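Long-range contacts in probable csgAB operon transcriptional regulatory protein (Salmonella typhimurium, PDB 5XP0), which acts as the master regulator of curli fimbriae expression, being required for csgAB operon transcription, and promotes biofilm formation: residues B[65-70]-B[91-96]; B[17-22]-B[56-61]; B[24-29]-B[45-50]; B[110-115]-B[134-139]; B[96-101]-B[114-119]. One frame throughout, in Å; residues are numbered along the deposited sequence.

How the contacts relate
This chain is the regulatory, receiver-like domain of the protein, built on a five-stranded parallel sheet. From the N terminus, contact 2 closes the first loop, setting the start of strand 19-24 beside the entry to strand 61-66. Contact 3 is nested inside that loop and joins the end of strand 19-24 to strand 45-49. Contact 1 follows in series, pairing strands 61-66 and 90-94 at their C-terminal ends. Contact 5 shares Thr96 with contact 1 and brings together the loops after strands 90-94 and 111-114. Contact 4 begins on the stretch where contact 5 ends, sharing Val114 and Phe115, and lays segment 134-139 against the outer strand 111-114.

Contact 1: residues B[65-70]-B[91-96]; sequences MDMMEA and TLLLNT
Asp66 and Asn95 meet through their polar ends where two parallel strands run out. The carboxylate and amide planes are turned 53° against each other. Asn95 ND2 gives an almost straight bond to Asp66 OD1 (2.9 Å, 176° at the hydrogen). OD1 lies in the amide plane, but the nitrogen stands above the carboxylate plane. From the opposite face of that plane the backbone N of Met68 reaches the same OD1 at 3.1 Å, making an Asx turn. Met68 then lies at about a right angle to Asn95, its CG 3.7 Å from Asn95 CB. Beyond CG the chain is extended, and SD and CE stay alongside that same CB. On the face that carries Leu93, Met67 CG rests on Leu93 CB at 3.9 Å, while Leu93 CD2 reaches Met65 CB at 4.0 Å. The backbones are tied by Met65 N to Leu92 O, Leu94 N to Met65 O and Met67 N to Leu94 O. Asp66 OD2 bonds to Thr24 OG1 and to Gln29 NE2 of the second subunit, whose Leu28 N bonds to Asn95 OD1. Asp66 ends the third strand in chain order, where receivers usually carry the phosphoacceptor aspartate; in this atypical receiver the carboxylate is gripped through both oxygens, and the dimer partner supplies part of that grip.

Contact 2: residues B[17-22]-B[56-61]; sequences GHTLLL and DISAGC
Thr19 and Cys61 form a single parallel bridge, their CA atoms 4.9 Å apart, one residue after His18 and Gly60, whose CA atoms are 4.5 Å apart. The Thr19 N to Gly60 O hydrogen bond is weak, at 3.3 Å. Two CA-H...O contacts support it: His18 CA lies 3.4 Å from the same Gly60 O, and Cys61 CA approaches Thr19 O as closely. Gly60 is buried and sits in a type I turn from Ser58 to Cys61, which swings the chain into the sheet; with no side chain in the way, its backbone lies close against Gly17 and His18. Thr19 and Cys61 point to the same face. The Thr19 rotamer (chi1 -178°) has OG1 anti to the backbone N and leaves CG2 between that N and the carbonyl carbon. From there CG2 touches Cys61 SG at 3.8 Å and lies equally near Cys61 CA. Thr19 OG1 makes a weak hydrogen bond to Thr44 O, and Cys61 packs on Ile89. Neighbouring parallel first and third strands are typical of the CheY-like receiver fold, with strand order 2-1-3-4-5; here the chain from strand 45-49 to strand 61-66 contains no regular helix, where canonical receivers have one.

Contact 3: residues B[24-29]-B[45-50]; sequences TKPSLQ and GKLHNI
The Asn49 carboxamide is the flat group here, with the Pro26 ring over one face; the two side chains cross at about a right angle. The CG-CD side of the ring makes the contact: Pro26 CD is 3.6 Å from Asn49 CG and equally close to ND2. Pro26 CG sits 3.7 Å from Asn49 CB. At the amide's oxygen end, OD1 is hydrogen-bonded to the backbone N of Gln51. The CA-CB part of the proline meets Leu47, whose CD2 touches Pro26 CB at 3.9 Å. Leu47 CG is anti to its backbone N (chi1 -160°), and CD2 also approaches Thr24 CG2 at 4.2 Å. The backbones are joined by Thr24 N to His48 O (3.1 Å) and by Ile50 N to Thr24 O (2.9 Å), the second donor standing above the carbonyl plane. Ile50 CG2 packs against that Thr24 oxygen at 3.6 Å. Ser27, at the N-cap of helix 28-41, bonds to Ala30 N. The chemistry is thus divided: the segments hold each other through backbone bonds and van der Waals contact of Pro26 with the Asn49 amide and with Leu47, while Thr24 OG1 bonds to Asp66 at the end of strand 61-66 and Lys25 NZ forms a salt bridge with Glu69 of the second subunit.

Contact 4: residues B[110-115]-B[134-139]; sequences HINGVF and GECYFS
Tyr137 packs over the end of strand 111-114, beginning with CB, which lies 4.1 Å from Gly113 CA. CG is anti to the backbone N (chi1 -167°) and faces Phe115 CE1. Further out, CD2 comes to 3.4 Å from Phe115 CE1 and also has Val114 O near the ring plane, while CE2 lies against Phe115 CD1 and CE1. CZ, at 4.1 Å from Phe115 CE1, is the last ring atom to meet it. The Phe115 and Tyr137 ring planes are 30° apart, near parallel but displaced, with little overlap, and their centroids are separated by 4.8 Å. Beside this pair, the Phe138 ring takes Gly113 CA over one face in a CH-pi contact, 4.0 Å from the centroid. Val114 CG2 and Ile111 O lie at that ring's edge. Backbone bonds from Tyr137 N to Asn112 O and from Val114 N to Tyr137 O, both 3.0 Å, make a single bridge at Gly113, and Cys136 CB presses on Asn112 O. Segment 134-139 thus crosses beside the outer strand 111-114 as it links two helices: Phe115 and Tyr137 pack on helix 121-132, Phe138 packs on helix 140-147, and strand 90-94 pairs with strand 111-114 along its other edge.

Contact 5: residues B[96-101]-B[114-119]; sequences TPDDYP and VFYATE
Thr96 opens the segment with two bonds to one atom, Phe115 O. Its backbone N donates in the carbonyl plane at 3.0 Å, and its OG1 donates from above that plane at 3.1 Å. The rotamer, with OG1 beside the backbone N (chi1 -54°), lets one residue present both donors to the same oxygen. Val114 CG1 comes across Thr96 at about a right angle, 3.4 Å from OG1. That methyl also lies over one face of the Tyr116 ring, offset toward the rim. Thr96 O approaches Tyr116 CD1 at the ring edge (3.3 Å), and a water donates to both Thr96 O and Tyr116 O. Pro97 O comes next, meeting CE1 of the same ring in its plane at 3.4 Å. This oxygen also accepts from Tyr100 N, closing the type II turn from Pro97 to Tyr100 that carries the chain past the CD1-CE1 edge of the Tyr116 ring. At Tyr100 a second water bridges the carbonyl O and Tyr116 OH, a link between the turn and the tip of the ring. Pro101 then stands at the N-cap position of helix 102-107, with Tyr100 and Tyr116 both packed on Ile105 of that helix. The contact therefore joins the loops leaving strands 90-94 and 111-114, while Phe115 turns to helix 121-132 and Thr118 O bonds to Thr31 of the second subunit.

Contact 1: residues B[65-70]-B[91-96]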
# COMPACT_ATOMS: atom_id res chain seq x y z
N MET B 65 1.74 -10.40 6.37
CA MET B 65 0.35 -10.21 6.82
C MET B 65 0.18 -8.77 7.26
O MET B 65 0.75 -8.37 8.28
CB MET B 65 0.08 -11.14 7.99
CG MET B 65 -1.29 -10.93 8.64
SD MET B 65 -2.54 -11.34 7.47
CE MET B 65 -2.22 -13.07 7.18
N ASP B 66 -0.63 -8.00 6.54
CA ASP B 66 -0.75 -6.56 6.82
C ASP B 66 -1.66 -6.29 8.03
O ASP B 66 -2.88 -6.22 7.91
CB ASP B 66 -1.29 -5.83 5.60
CG ASP B 66 -1.19 -4.29 5.74
OD1 ASP B 66 -0.91 -3.80 6.85
OD2 ASP B 66 -1.36 -3.59 4.72
N MET B 67 -1.04 -6.01 9.17
CA MET B 67 -1.77 -5.82 10.41
C MET B 67 -2.63 -4.56 10.40
O MET B 67 -3.61 -4.50 11.13
CB MET B 67 -0.79 -5.78 11.57
CG MET B 67 -0.17 -7.11 11.80
SD MET B 67 -1.32 -8.33 12.37
CE MET B 67 -1.64 -7.70 14.00
N MET B 68 -2.32 -3.58 9.57
CA MET B 68 -3.18 -2.40 9.50
C MET B 68 -4.51 -2.69 8.84
O MET B 68 -5.43 -1.89 8.96
CB MET B 68 -2.50 -1.29 8.72
CG MET B 68 -1.59 -0.38 9.49
SD MET B 68 -0.90 0.88 8.36
CE MET B 68 0.39 1.59 9.42
N GLU B 69 -4.62 -3.80 8.11
CA GLU B 69 -5.86 -4.16 7.45
C GLU B 69 -6.60 -5.26 8.19
O GLU B 69 -7.63 -5.73 7.73
CB GLU B 69 -5.57 -4.61 6.01
CG GLU B 69 -4.93 -3.53 5.17
CD GLU B 69 -5.78 -2.28 5.11
OE1 GLU B 69 -7.00 -2.41 4.92
OE2 GLU B 69 -5.23 -1.19 5.33
N ALA B 70 -6.09 -5.66 9.35
CA ALA B 70 -6.61 -6.80 10.09
C ALA B 70 -7.40 -6.29 11.29
O ALA B 70 -7.03 -5.29 11.90
CB ALA B 70 -5.50 -7.72 10.57
N THR B 91 5.29 -16.79 8.63
CA THR B 91 4.45 -15.61 8.72
C THR B 91 5.27 -14.48 9.31
O THR B 91 5.93 -14.65 10.35
CB THR B 91 3.19 -15.85 9.57
OG1 THR B 91 2.34 -16.83 8.93
CG2 THR B 91 2.39 -14.54 9.72
N LEU B 92 5.22 -13.34 8.65
CA LEU B 92 5.74 -12.10 9.22
C LEU B 92 4.64 -11.07 9.21
O LEU B 92 3.89 -10.96 8.23
CB LEU B 92 6.94 -11.61 8.43
CG LEU B 92 8.15 -12.51 8.69
CD1 LEU B 92 8.33 -13.40 7.53
CD2 LEU B 92 9.36 -11.64 8.90
N LEU B 93 4.54 -10.33 10.29
CA LEU B 93 3.52 -9.30 10.42
C LEU B 93 4.06 -7.98 9.90
O LEU B 93 5.18 -7.58 10.23
CB LEU B 93 3.10 -9.17 11.86
CG LEU B 93 2.66 -10.49 12.51
CD1 LEU B 93 2.21 -10.20 13.97
CD2 LEU B 93 1.55 -11.21 11.74
N LEU B 94 3.28 -7.32 9.07
CA LEU B 94 3.66 -6.08 8.45
C LEU B 94 2.82 -4.95 9.04
O LEU B 94 1.68 -5.16 9.44
CB LEU B 94 3.43 -6.19 6.94
CG LEU B 94 3.91 -5.08 6.04
CD1 LEU B 94 5.43 -5.17 5.92
CD2 LEU B 94 3.23 -5.19 4.64
N ASN B 95 3.41 -3.76 9.10
CA ASN B 95 2.72 -2.56 9.60
C ASN B 95 2.11 -2.82 10.97
O ASN B 95 0.97 -2.44 11.24
CB ASN B 95 1.62 -2.08 8.64
CG ASN B 95 2.14 -1.68 7.28
OD1 ASN B 95 3.16 -0.99 7.14
ND2 ASN B 95 1.43 -2.14 6.25
N THR B 96 2.88 -3.46 11.84
CA THR B 96 2.37 -3.91 13.13
C THR B 96 2.25 -2.76 14.10
O THR B 96 3.19 -1.96 14.25
CB THR B 96 3.27 -4.97 13.75
OG1 THR B 96 3.48 -6.05 12.82
CG2 THR B 96 2.61 -5.51 15.01

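Contact 2: residues B[17-22]-B[56-61]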
# COMPACT_ATOMS: atom_id res chain seq x y z
N GLY B 17 11.18 -23.21 -1.98
CA GLY B 17 12.30 -22.36 -1.76
C GLY B 17 11.74 -21.25 -0.94
O GLY B 17 11.66 -21.26 0.30
N HIS B 18 11.30 -20.28 -1.67
CA HIS B 18 10.79 -19.12 -1.07
C HIS B 18 10.00 -18.32 -2.02
O HIS B 18 10.34 -18.14 -3.09
CB HIS B 18 11.94 -18.27 -0.69
CG HIS B 18 12.99 -18.93 0.11
ND1 HIS B 18 14.13 -19.44 -0.44
CD2 HIS B 18 13.11 -19.10 1.44
CE1 HIS B 18 14.91 -19.90 0.51
NE2 HIS B 18 14.31 -19.70 1.67
N THR B 19 8.92 -17.86 -1.57
CA THR B 19 8.09 -16.99 -2.38
C THR B 19 7.30 -16.05 -1.48
O THR B 19 6.86 -16.43 -0.39
CB THR B 19 7.16 -17.79 -3.29
OG1 THR B 19 6.40 -16.89 -4.10
CG2 THR B 19 6.23 -18.65 -2.49
N LEU B 20 7.08 -14.83 -1.95
CA LEU B 20 6.42 -13.86 -1.11
C LEU B 20 4.91 -13.88 -1.35
O LEU B 20 4.45 -13.91 -2.49
CB LEU B 20 6.90 -12.44 -1.38
CG LEU B 20 8.31 -12.01 -1.04
CD1 LEU B 20 8.42 -10.57 -1.51
CD2 LEU B 20 8.57 -12.12 0.46
N LEU B 21 4.16 -13.81 -0.27
CA LEU B 21 2.71 -13.71 -0.36
C LEU B 21 2.31 -12.51 0.48
O LEU B 21 2.35 -12.57 1.72
CB LEU B 21 2.04 -14.97 0.13
CG LEU B 21 0.51 -14.93 0.10
CD1 LEU B 21 -0.01 -14.56 -1.29
CD2 LEU B 21 -0.02 -16.29 0.50
N LEU B 22 1.99 -11.40 -0.18
CA LEU B 22 1.66 -10.19 0.53
C LEU B 22 0.15 -10.15 0.68
O LEU B 22 -0.59 -10.02 -0.29
CB LEU B 22 2.22 -8.99 -0.23
CG LEU B 22 1.67 -7.63 0.23
CD1 LEU B 22 2.06 -7.36 1.64
CD2 LEU B 22 2.30 -6.60 -0.62
N ASP B 56 -5.28 -22.28 -2.01
CA ASP B 56 -3.99 -22.73 -2.53
C ASP B 56 -2.90 -21.82 -1.96
O ASP B 56 -2.80 -20.65 -2.33
CB ASP B 56 -3.98 -22.70 -4.06
N ILE B 57 -2.08 -22.37 -1.07
CA ILE B 57 -0.92 -21.68 -0.53
C ILE B 57 0.30 -22.56 -0.78
O ILE B 57 0.40 -23.66 -0.22
CB ILE B 57 -1.07 -21.37 0.97
N SER B 58 1.21 -22.07 -1.60
CA SER B 58 2.41 -22.80 -2.00
C SER B 58 3.30 -23.10 -0.79
O SER B 58 3.20 -22.47 0.26
CB SER B 58 3.18 -22.00 -3.05
OG SER B 58 4.42 -22.62 -3.33
N ALA B 59 4.20 -24.06 -0.98
CA ALA B 59 4.99 -24.62 0.12
C ALA B 59 6.00 -23.64 0.71
O ALA B 59 6.16 -23.57 1.93
CB ALA B 59 5.70 -25.89 -0.36
N GLY B 60 6.71 -22.89 -0.11
CA GLY B 60 7.77 -22.04 0.43
C GLY B 60 7.33 -20.67 0.90
O GLY B 60 8.16 -19.76 1.05
N CYS B 61 6.03 -20.49 1.12
CA CYS B 61 5.48 -19.15 1.22
C CYS B 61 6.00 -18.38 2.43
O CYS B 61 5.98 -18.85 3.57
CB CYS B 61 3.96 -19.20 1.25
SG CYS B 61 3.23 -19.56 -0.34

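Contact 3: residues B[24-29]-B[45-50]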
# COMPACT_ATOMS: atom_id res chain seq x y z
N THR B 24 -2.88 -8.21 2.02
CA THR B 24 -3.18 -6.83 2.38
C THR B 24 -4.40 -6.38 1.59
O THR B 24 -5.08 -7.18 0.94
CB THR B 24 -1.97 -5.96 2.08
OG1 THR B 24 -2.24 -4.60 2.48
CG2 THR B 24 -1.69 -6.04 0.62
N LYS B 25 -4.67 -5.09 1.63
CA LYS B 25 -5.70 -4.52 0.76
C LYS B 25 -5.09 -4.28 -0.61
O LYS B 25 -4.08 -3.56 -0.70
CB LYS B 25 -6.18 -3.19 1.31
CG LYS B 25 -7.15 -2.45 0.36
CD LYS B 25 -7.56 -1.10 0.95
CE LYS B 25 -8.54 -1.19 2.07
NZ LYS B 25 -9.26 0.14 2.21
N PRO B 26 -5.64 -4.85 -1.69
CA PRO B 26 -5.00 -4.65 -2.98
C PRO B 26 -5.09 -3.17 -3.32
O PRO B 26 -6.10 -2.51 -3.09
CB PRO B 26 -5.82 -5.53 -3.94
CG PRO B 26 -6.55 -6.47 -3.09
CD PRO B 26 -6.79 -5.75 -1.79
N SER B 27 -4.00 -2.64 -3.82
CA SER B 27 -3.88 -1.22 -4.07
C SER B 27 -2.64 -1.04 -4.92
O SER B 27 -1.73 -1.88 -4.89
CB SER B 27 -3.73 -0.42 -2.77
OG SER B 27 -2.47 -0.71 -2.17
N LEU B 28 -2.59 0.09 -5.62
CA LEU B 28 -1.37 0.39 -6.37
C LEU B 28 -0.17 0.39 -5.44
O LEU B 28 0.92 -0.06 -5.82
CB LEU B 28 -1.47 1.73 -7.08
CG LEU B 28 -0.26 1.98 -7.98
CD1 LEU B 28 -0.28 1.04 -9.19
CD2 LEU B 28 -0.24 3.36 -8.44
N GLN B 29 -0.32 0.92 -4.22
CA GLN B 29 0.86 0.98 -3.38
C GLN B 29 1.30 -0.40 -2.89
O GLN B 29 2.50 -0.64 -2.76
CB GLN B 29 0.68 1.93 -2.21
CG GLN B 29 -0.44 1.66 -1.36
CD GLN B 29 -1.69 2.42 -1.76
OE1 GLN B 29 -2.05 2.47 -2.94
NE2 GLN B 29 -2.37 3.00 -0.78
N GLY B 45 6.66 -13.51 -6.12
CA GLY B 45 5.71 -13.07 -5.11
C GLY B 45 4.36 -12.77 -5.72
O GLY B 45 4.22 -12.62 -6.93
N LYS B 46 3.37 -12.68 -4.84
CA LYS B 46 2.01 -12.36 -5.25
C LYS B 46 1.34 -11.58 -4.15
O LYS B 46 1.71 -11.69 -2.98
CB LYS B 46 1.17 -13.63 -5.52
CG LYS B 46 1.73 -14.65 -6.50
CD LYS B 46 1.61 -14.16 -7.95
CE LYS B 46 2.58 -14.86 -8.89
NZ LYS B 46 2.49 -14.29 -10.26
N LEU B 47 0.30 -10.87 -4.55
CA LEU B 47 -0.56 -10.10 -3.67
C LEU B 47 -1.85 -10.86 -3.46
O LEU B 47 -2.40 -11.39 -4.41
CB LEU B 47 -0.84 -8.76 -4.33
CG LEU B 47 -1.30 -7.53 -3.58
CD1 LEU B 47 -1.25 -6.34 -4.56
CD2 LEU B 47 -2.71 -7.72 -3.08
N HIS B 48 -2.34 -10.92 -2.24
CA HIS B 48 -3.64 -11.55 -1.99
C HIS B 48 -4.50 -10.66 -1.11
O HIS B 48 -4.05 -10.21 -0.06
CB HIS B 48 -3.48 -12.93 -1.35
CG HIS B 48 -4.79 -13.58 -1.01
ND1 HIS B 48 -5.48 -14.36 -1.90
CD2 HIS B 48 -5.55 -13.52 0.12
CE1 HIS B 48 -6.58 -14.81 -1.33
NE2 HIS B 48 -6.65 -14.31 -0.10
N ASN B 49 -5.76 -10.47 -1.50
CA ASN B 49 -6.70 -9.65 -0.75
C ASN B 49 -6.98 -10.28 0.62
O ASN B 49 -7.58 -11.37 0.69
CB ASN B 49 -8.02 -9.53 -1.51
CG ASN B 49 -8.91 -8.47 -0.92
OD1 ASN B 49 -8.86 -8.16 0.28
ND2 ASN B 49 -9.71 -7.86 -1.78
N ILE B 50 -6.59 -9.58 1.68
CA ILE B 50 -6.77 -10.02 3.06
C ILE B 50 -8.21 -10.33 3.39
O ILE B 50 -8.49 -11.11 4.32
CB ILE B 50 -6.21 -8.95 4.01
CG1 ILE B 50 -6.17 -9.48 5.44
CG2 ILE B 50 -7.04 -7.63 3.93
CD1 ILE B 50 -5.31 -8.63 6.38

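Contact 4: residues B[110-115]-B[134-139]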
# COMPACT_ATOMS: atom_id res chain seq x y z
N HIS B 110 3.40 -20.31 12.85
CA HIS B 110 4.60 -20.12 12.00
C HIS B 110 5.19 -18.71 12.08
O HIS B 110 5.73 -18.18 11.11
CB HIS B 110 4.29 -20.48 10.55
CG HIS B 110 3.57 -21.78 10.40
ND1 HIS B 110 2.27 -21.86 9.95
CD2 HIS B 110 3.95 -23.04 10.71
CE1 HIS B 110 1.89 -23.13 9.96
NE2 HIS B 110 2.88 -23.86 10.42
N ILE B 111 5.15 -18.11 13.25
CA ILE B 111 5.52 -16.70 13.31
C ILE B 111 7.05 -16.59 13.22
O ILE B 111 7.78 -17.26 13.96
CB ILE B 111 4.94 -16.03 14.56
CG1 ILE B 111 5.29 -14.54 14.58
CG2 ILE B 111 5.37 -16.76 15.82
CD1 ILE B 111 4.51 -13.73 13.56
N ASN B 112 7.52 -15.80 12.26
CA ASN B 112 8.94 -15.64 11.99
C ASN B 112 9.44 -14.21 12.06
O ASN B 112 10.65 -13.99 11.93
CB ASN B 112 9.29 -16.18 10.60
CG ASN B 112 9.56 -17.66 10.61
OD1 ASN B 112 10.70 -18.06 10.51
ND2 ASN B 112 8.53 -18.47 10.72
N GLY B 113 8.59 -13.22 12.24
CA GLY B 113 9.09 -11.87 12.37
C GLY B 113 7.94 -10.90 12.48
O GLY B 113 6.78 -11.23 12.22
N VAL B 114 8.30 -9.69 12.89
CA VAL B 114 7.36 -8.60 13.09
C VAL B 114 8.02 -7.34 12.56
O VAL B 114 9.09 -6.95 13.03
CB VAL B 114 6.99 -8.42 14.56
CG1 VAL B 114 6.07 -7.24 14.66
CG2 VAL B 114 6.37 -9.69 15.12
N PHE B 115 7.39 -6.71 11.59
CA PHE B 115 7.84 -5.43 11.08
C PHE B 115 6.94 -4.33 11.63
O PHE B 115 5.72 -4.41 11.50
CB PHE B 115 7.77 -5.43 9.55
CG PHE B 115 8.75 -6.36 8.93
CD1 PHE B 115 10.10 -6.12 9.04
CD2 PHE B 115 8.32 -7.48 8.23
CE1 PHE B 115 11.01 -6.99 8.49
CE2 PHE B 115 9.21 -8.34 7.67
CZ PHE B 115 10.58 -8.09 7.79
N GLY B 134 17.26 -18.17 6.86
CA GLY B 134 16.86 -18.98 7.99
C GLY B 134 16.78 -18.25 9.30
O GLY B 134 16.67 -18.89 10.35
N GLU B 135 16.84 -16.91 9.29
CA GLU B 135 16.76 -16.11 10.51
C GLU B 135 15.35 -15.57 10.76
O GLU B 135 14.62 -15.25 9.82
CB GLU B 135 17.73 -14.94 10.42
CG GLU B 135 19.15 -15.38 10.07
CD GLU B 135 20.14 -14.23 10.01
OE1 GLU B 135 19.77 -13.09 10.35
OE2 GLU B 135 21.29 -14.48 9.62
N CYS B 136 15.03 -15.35 12.02
CA CYS B 136 13.80 -14.63 12.31
C CYS B 136 14.11 -13.15 12.45
O CYS B 136 15.26 -12.73 12.52
CB CYS B 136 13.14 -15.19 13.57
SG CYS B 136 12.49 -16.89 13.40
N TYR B 137 13.05 -12.34 12.45
CA TYR B 137 13.17 -10.89 12.58
C TYR B 137 12.35 -10.45 13.78
O TYR B 137 11.21 -10.02 13.65
CB TYR B 137 12.68 -10.16 11.30
CG TYR B 137 13.08 -8.70 11.30
CD1 TYR B 137 14.40 -8.33 11.06
CD2 TYR B 137 12.17 -7.71 11.56
CE1 TYR B 137 14.79 -6.99 11.07
CE2 TYR B 137 12.54 -6.37 11.57
CZ TYR B 137 13.85 -6.02 11.31
OH TYR B 137 14.21 -4.70 11.32
N PHE B 138 12.98 -10.52 14.95
CA PHE B 138 12.39 -10.15 16.21
C PHE B 138 13.39 -9.30 16.97
O PHE B 138 14.60 -9.51 16.88
CB PHE B 138 12.05 -11.37 17.08
CG PHE B 138 11.06 -12.30 16.47
CD1 PHE B 138 9.73 -11.90 16.26
CD2 PHE B 138 11.42 -13.60 16.16
CE1 PHE B 138 8.83 -12.78 15.72
CE2 PHE B 138 10.51 -14.48 15.61
CZ PHE B 138 9.21 -14.08 15.41
N SER B 139 12.88 -8.37 17.76
CA SER B 139 13.77 -7.73 18.71
C SER B 139 14.35 -8.77 19.67
O SER B 139 13.81 -9.87 19.84
CB SER B 139 13.05 -6.64 19.49
OG SER B 139 12.00 -7.19 20.26

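Contact 5: residues B[96-101]-B[114-119]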
# COMPACT_ATOMS: atom_id res chain seq x y z
N THR B 96 2.88 -3.46 11.84
CA THR B 96 2.37 -3.91 13.13
C THR B 96 2.25 -2.76 14.10
O THR B 96 3.19 -1.96 14.25
CB THR B 96 3.27 -4.97 13.75
OG1 THR B 96 3.48 -6.05 12.82
CG2 THR B 96 2.61 -5.51 15.01
N PRO B 97 1.12 -2.64 14.81
CA PRO B 97 1.02 -1.59 15.82
C PRO B 97 2.16 -1.72 16.81
O PRO B 97 2.50 -2.82 17.27
CB PRO B 97 -0.33 -1.88 16.49
CG PRO B 97 -1.12 -2.55 15.47
CD PRO B 97 -0.15 -3.36 14.64
N ASP B 98 2.77 -0.59 17.13
CA ASP B 98 3.57 -0.57 18.33
C ASP B 98 2.68 -1.15 19.41
O ASP B 98 1.47 -0.95 19.39
CB ASP B 98 4.03 0.85 18.67
CG ASP B 98 4.89 1.45 17.58
OD1 ASP B 98 5.99 0.91 17.32
OD2 ASP B 98 4.47 2.46 16.96
N ASP B 99 3.25 -1.95 20.29
CA ASP B 99 2.54 -2.46 21.46
C ASP B 99 1.42 -3.44 21.09
O ASP B 99 0.53 -3.72 21.90
CB ASP B 99 1.97 -1.35 22.37
CG ASP B 99 0.83 -0.57 21.75
OD1 ASP B 99 0.95 0.68 21.66
OD2 ASP B 99 -0.17 -1.18 21.33
N TYR B 100 1.40 -3.96 19.86
CA TYR B 100 0.68 -5.20 19.64
C TYR B 100 1.26 -6.19 20.64
O TYR B 100 2.50 -6.33 20.70
CB TYR B 100 0.85 -5.69 18.21
CG TYR B 100 0.07 -6.92 17.80
CD1 TYR B 100 -1.30 -6.99 17.97
CD2 TYR B 100 0.71 -8.00 17.23
CE1 TYR B 100 -2.01 -8.11 17.59
CE2 TYR B 100 0.02 -9.13 16.87
CZ TYR B 100 -1.34 -9.18 17.02
OH TYR B 100 -2.04 -10.32 16.64
N PRO B 101 0.45 -6.82 21.49
CA PRO B 101 1.03 -7.56 22.62
C PRO B 101 1.85 -8.77 22.17
O PRO B 101 1.54 -9.43 21.18
CB PRO B 101 -0.19 -7.99 23.44
CG PRO B 101 -1.28 -7.05 23.04
CD PRO B 101 -1.02 -6.71 21.61
N VAL B 114 8.30 -9.69 12.89
CA VAL B 114 7.36 -8.60 13.09
C VAL B 114 8.02 -7.34 12.56
O VAL B 114 9.09 -6.95 13.03
CB VAL B 114 6.99 -8.42 14.56
CG1 VAL B 114 6.07 -7.24 14.66
CG2 VAL B 114 6.37 -9.69 15.12
N PHE B 115 7.39 -6.71 11.59
CA PHE B 115 7.84 -5.43 11.08
C PHE B 115 6.94 -4.33 11.63
O PHE B 115 5.72 -4.41 11.50
CB PHE B 115 7.77 -5.43 9.55
CG PHE B 115 8.75 -6.36 8.93
CD1 PHE B 115 10.10 -6.12 9.04
CD2 PHE B 115 8.32 -7.48 8.23
CE1 PHE B 115 11.01 -6.99 8.49
CE2 PHE B 115 9.21 -8.34 7.67
CZ PHE B 115 10.58 -8.09 7.79
N TYR B 116 7.54 -3.31 12.23
CA TYR B 116 6.77 -2.16 12.72
C TYR B 116 6.87 -0.93 11.82
O TYR B 116 5.96 -0.08 11.80
CB TYR B 116 7.28 -1.76 14.12
CG TYR B 116 7.10 -2.80 15.16
CD1 TYR B 116 5.88 -2.94 15.81
CD2 TYR B 116 8.15 -3.64 15.50
CE1 TYR B 116 5.70 -3.89 16.77
CE2 TYR B 116 7.98 -4.60 16.46
CZ TYR B 116 6.75 -4.72 17.08
OH TYR B 116 6.61 -5.67 18.04
N ALA B 117 7.97 -0.80 11.07
CA ALA B 117 8.30 0.46 10.41
C ALA B 117 7.36 0.69 9.25
O ALA B 117 7.11 -0.20 8.44
CB ALA B 117 9.74 0.45 9.90
N THR B 118 6.82 1.90 9.17
CA THR B 118 6.01 2.31 8.03
C THR B 118 6.79 3.22 7.09
O THR B 118 6.26 3.62 6.04
CB THR B 118 4.71 2.98 8.56
OG1 THR B 118 3.72 1.97 8.87
CG2 THR B 118 4.12 4.00 7.59
N GLU B 119 8.06 3.50 7.39
CA GLU B 119 8.84 4.42 6.57
C GLU B 119 10.17 3.87 6.07
O GLU B 119 10.79 4.52 5.21
CB GLU B 119 9.13 5.69 7.37
CG GLU B 119 7.89 6.39 7.93
CD GLU B 119 8.24 7.54 8.85
OE1 GLU B 119 9.37 7.57 9.38
OE2 GLU B 119 7.38 8.42 9.05
O HOH W 1 4.00 0.62 13.31
O HOH W 2 4.55 -5.13 19.92